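Local coordinates for protein glycosyl hydrolase family 88 (Pedobacter heparinus, PDB 3WIW) that hydrolyses unsaturated glucuronyl saccharides, with specificity for those derived from heparin, at residues A249-K260 with V311-Q322. Residues are numbered along the deposited sequence; the frame is centred on the assembly and turned at random. Where two conformers were deposited one is given.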
# COMPACT_ATOMS: atom_id res chain seq x y z
N ALA A 249 2.92 -8.76 -1.96
CA ALA A 249 2.01 -7.77 -2.54
C ALA A 249 2.74 -6.44 -2.78
O ALA A 249 2.60 -5.86 -3.86
CB ALA A 249 0.83 -7.54 -1.63
N TRP A 250 3.52 -5.96 -1.82
CA TRP A 250 4.26 -4.70 -2.02
C TRP A 250 5.20 -4.83 -3.21
O TRP A 250 5.39 -3.88 -3.96
CB TRP A 250 5.10 -4.37 -0.81
CG TRP A 250 4.44 -4.02 0.49
CD1 TRP A 250 4.96 -4.32 1.73
CD2 TRP A 250 3.27 -3.20 0.74
NE1 TRP A 250 4.16 -3.81 2.72
CE2 TRP A 250 3.13 -3.10 2.15
CE3 TRP A 250 2.30 -2.58 -0.07
CZ2 TRP A 250 2.11 -2.35 2.77
CZ3 TRP A 250 1.26 -1.85 0.55
CH2 TRP A 250 1.17 -1.75 1.96
N GLY A 251 5.83 -6.00 -3.39
CA GLY A 251 6.70 -6.23 -4.55
C GLY A 251 5.93 -6.15 -5.85
O GLY A 251 6.34 -5.44 -6.78
N LEU A 252 4.82 -6.88 -5.94
CA LEU A 252 4.00 -6.85 -7.15
C LEU A 252 3.59 -5.41 -7.49
O LEU A 252 3.74 -4.94 -8.63
CB LEU A 252 2.75 -7.71 -6.96
CG LEU A 252 1.78 -7.68 -8.13
CD1 LEU A 252 2.41 -8.22 -9.43
CD2 LEU A 252 0.50 -8.46 -7.78
N TYR A 253 3.04 -4.72 -6.50
CA TYR A 253 2.58 -3.36 -6.69
C TYR A 253 3.76 -2.45 -7.06
O TYR A 253 3.65 -1.62 -7.96
CB TYR A 253 1.91 -2.89 -5.41
CG TYR A 253 1.09 -1.63 -5.49
CD1 TYR A 253 1.69 -0.39 -5.72
CD2 TYR A 253 -0.29 -1.67 -5.30
CE1 TYR A 253 0.95 0.79 -5.72
CE2 TYR A 253 -1.05 -0.50 -5.31
CZ TYR A 253 -0.42 0.72 -5.51
OH TYR A 253 -1.16 1.88 -5.48
N GLY A 254 4.88 -2.59 -6.34
CA GLY A 254 6.06 -1.76 -6.53
C GLY A 254 6.52 -1.79 -7.99
O GLY A 254 6.89 -0.74 -8.54
N TYR A 255 6.51 -2.96 -8.62
CA TYR A 255 7.00 -3.08 -10.01
C TYR A 255 5.94 -2.68 -11.02
O TYR A 255 6.30 -2.12 -12.06
CB TYR A 255 7.67 -4.45 -10.29
CG TYR A 255 8.97 -4.46 -9.54
CD1 TYR A 255 10.04 -3.73 -10.03
CD2 TYR A 255 9.08 -5.04 -8.28
CE1 TYR A 255 11.23 -3.64 -9.33
CE2 TYR A 255 10.26 -4.95 -7.56
CZ TYR A 255 11.32 -4.23 -8.09
OH TYR A 255 12.47 -4.12 -7.35
N THR A 256 4.67 -2.92 -10.72
CA THR A 256 3.58 -2.44 -11.57
C THR A 256 3.60 -0.91 -11.62
O THR A 256 3.57 -0.30 -12.70
CB THR A 256 2.24 -2.99 -11.06
OG1 THR A 256 2.29 -4.43 -11.10
CG2 THR A 256 1.12 -2.48 -11.92
N MET A 257 3.70 -0.28 -10.45
CA MET A 257 3.75 1.17 -10.34
C MET A 257 5.06 1.72 -10.93
O MET A 257 5.05 2.76 -11.61
CB MET A 257 3.54 1.58 -8.87
CG MET A 257 3.80 3.04 -8.54
SD MET A 257 5.55 3.44 -8.24
CE MET A 257 5.84 2.45 -6.77
N SER A 258 6.20 1.05 -10.70
CA SER A 258 7.46 1.54 -11.28
C SER A 258 7.40 1.48 -12.80
O SER A 258 7.94 2.37 -13.45
CB SER A 258 8.65 0.72 -10.79
OG SER A 258 8.95 1.02 -9.43
N TYR A 259 6.78 0.44 -13.37
CA TYR A 259 6.55 0.43 -14.81
C TYR A 259 5.70 1.62 -15.26
O TYR A 259 6.04 2.32 -16.21
CB TYR A 259 5.97 -0.89 -15.32
CG TYR A 259 5.75 -0.83 -16.82
CD1 TYR A 259 6.83 -0.84 -17.70
CD2 TYR A 259 4.48 -0.68 -17.35
CE1 TYR A 259 6.64 -0.76 -19.07
CE2 TYR A 259 4.27 -0.62 -18.72
CZ TYR A 259 5.35 -0.65 -19.57
OH TYR A 259 5.15 -0.58 -20.93
N LYS A 260 4.59 1.84 -14.57
CA LYS A 260 3.68 2.92 -14.92
C LYS A 260 4.41 4.26 -14.96
O LYS A 260 4.20 5.07 -15.87
CB LYS A 260 2.54 2.96 -13.90
CG LYS A 260 1.44 3.98 -14.16
CD LYS A 260 0.41 3.76 -13.03
CE LYS A 260 -0.92 4.43 -13.23
NZ LYS A 260 -1.75 4.11 -12.02
N VAL A 311 -3.97 -5.01 -1.83
CA VAL A 311 -2.80 -4.51 -2.55
C VAL A 311 -2.62 -5.30 -3.84
O VAL A 311 -2.38 -4.71 -4.90
CB VAL A 311 -1.55 -4.54 -1.65
CG1 VAL A 311 -0.28 -4.19 -2.44
CG2 VAL A 311 -1.72 -3.60 -0.45
N ILE A 312 -2.75 -6.62 -3.76
CA ILE A 312 -2.64 -7.46 -4.94
C ILE A 312 -3.71 -7.12 -5.97
O ILE A 312 -3.40 -7.00 -7.16
CB ILE A 312 -2.67 -8.97 -4.58
CG1 ILE A 312 -1.36 -9.35 -3.89
CG2 ILE A 312 -2.89 -9.82 -5.82
CD1 ILE A 312 -1.46 -10.65 -3.09
N ALA A 313 -4.97 -6.97 -5.53
CA ALA A 313 -6.04 -6.64 -6.46
C ALA A 313 -5.76 -5.30 -7.16
O ALA A 313 -5.89 -5.21 -8.39
CB ALA A 313 -7.38 -6.61 -5.74
N SER A 314 -5.38 -4.27 -6.40
CA SER A 314 -5.12 -2.97 -7.00
C SER A 314 -3.99 -3.08 -8.03
O SER A 314 -4.13 -2.60 -9.16
CB SER A 314 -4.78 -1.94 -5.95
OG SER A 314 -4.79 -0.69 -6.60
N ALA A 315 -2.91 -3.78 -7.67
CA ALA A 315 -1.78 -3.92 -8.58
C ALA A 315 -2.17 -4.70 -9.84
O ALA A 315 -1.80 -4.30 -10.95
CB ALA A 315 -0.62 -4.60 -7.88
N LEU A 316 -2.89 -5.81 -9.67
CA LEU A 316 -3.27 -6.62 -10.82
C LEU A 316 -4.17 -5.88 -11.79
O LEU A 316 -4.10 -6.08 -13.01
CB LEU A 316 -3.91 -7.95 -10.39
CG LEU A 316 -2.97 -8.97 -9.74
CD1 LEU A 316 -3.78 -10.19 -9.38
CD2 LEU A 316 -1.82 -9.35 -10.67
N LEU A 317 -5.01 -4.99 -11.27
CA LEU A 317 -5.85 -4.17 -12.15
C LEU A 317 -4.99 -3.23 -13.01
O LEU A 317 -5.21 -3.14 -14.21
CB LEU A 317 -6.88 -3.39 -11.34
CG LEU A 317 -7.99 -4.27 -10.75
CD1 LEU A 317 -8.74 -3.53 -9.65
CD2 LEU A 317 -8.93 -4.77 -11.86
N ASP A 318 -4.01 -2.56 -12.41
CA ASP A 318 -3.11 -1.75 -13.23
C ASP A 318 -2.28 -2.64 -14.17
O ASP A 318 -2.07 -2.28 -15.32
CB ASP A 318 -2.21 -0.86 -12.39
CG ASP A 318 -2.77 0.55 -12.23
OD1 ASP A 318 -4.00 0.76 -12.41
OD2 ASP A 318 -1.98 1.44 -11.90
N LEU A 319 -1.82 -3.80 -13.69
CA LEU A 319 -1.02 -4.66 -14.55
C LEU A 319 -1.83 -5.09 -15.77
O LEU A 319 -1.29 -5.15 -16.89
CB LEU A 319 -0.55 -5.88 -13.76
CG LEU A 319 0.46 -6.79 -14.47
CD1 LEU A 319 1.74 -6.05 -14.82
CD2 LEU A 319 0.76 -8.03 -13.62
N SER A 320 -3.12 -5.37 -15.55
CA SER A 320 -3.99 -5.82 -16.63
C SER A 320 -4.07 -4.80 -17.79
O SER A 320 -4.30 -5.18 -18.95
CB SER A 320 -5.39 -6.17 -16.11
OG SER A 320 -6.21 -5.03 -15.93
N THR A 321 -3.87 -3.51 -17.49
CA THR A 321 -3.96 -2.47 -18.52
C THR A 321 -2.63 -2.20 -19.20
O THR A 321 -2.58 -1.50 -20.22
CB THR A 321 -4.50 -1.15 -17.94
OG1 THR A 321 -3.52 -0.56 -17.07
CG2 THR A 321 -5.81 -1.39 -17.19
N GLN A 322 -1.55 -2.72 -18.62
CA GLN A 322 -0.19 -2.43 -19.10
C GLN A 322 0.35 -3.52 -20.02
O GLN A 322 1.15 -3.24 -20.92
CB GLN A 322 0.77 -2.29 -17.92
CG GLN A 322 0.46 -1.16 -16.98
CD GLN A 322 1.20 -1.31 -15.67
OE1 GLN A 322 1.67 -2.39 -15.32
NE2 GLN A 322 1.29 -0.23 -14.94
O HOH W 1 1.99 -0.72 -21.48
O HOH W 2 -4.68 3.45 -12.53
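V311 spreads its two methyls between partners: CG1, anti to the backbone N, lies against A249, while CG2 meets CZ3 of the W250 indole at 3.6 Å. One turn on, A315 CB lies 3.6 Å from Y253 CA, letting the two helices approach to 8.7 Å between axes; L252 reaches past it, its CD2 touching L316 CD2. D318 then turns a carboxylate to K260, whose fully extended chain delivers NZ to the syn lone pair of OD2 at 2.7 Å, and a water links NZ to OD1. T256 is a knob among A315, D318, L319 and Q322, with CG2 3.6 Å from A315 O and OG1 hydrogen-bonded back to L252 O from above the carbonyl plane. A glycine in its place would probably open a gap in that hole and leave the Q322 amide, as placed in the conformer given, less firmly packed. In that same conformer Q322 NE2 donates to T256 O (3.2 Å, 155°) from the face opposite K260 N, its amide 74° from the Y259 ring. Nearly parallel at 26°, the pair is consistent with two neighbouring inner helices of the (alpha/alpha)6 barrel, W250 lying at the predicted substrate site beside D174.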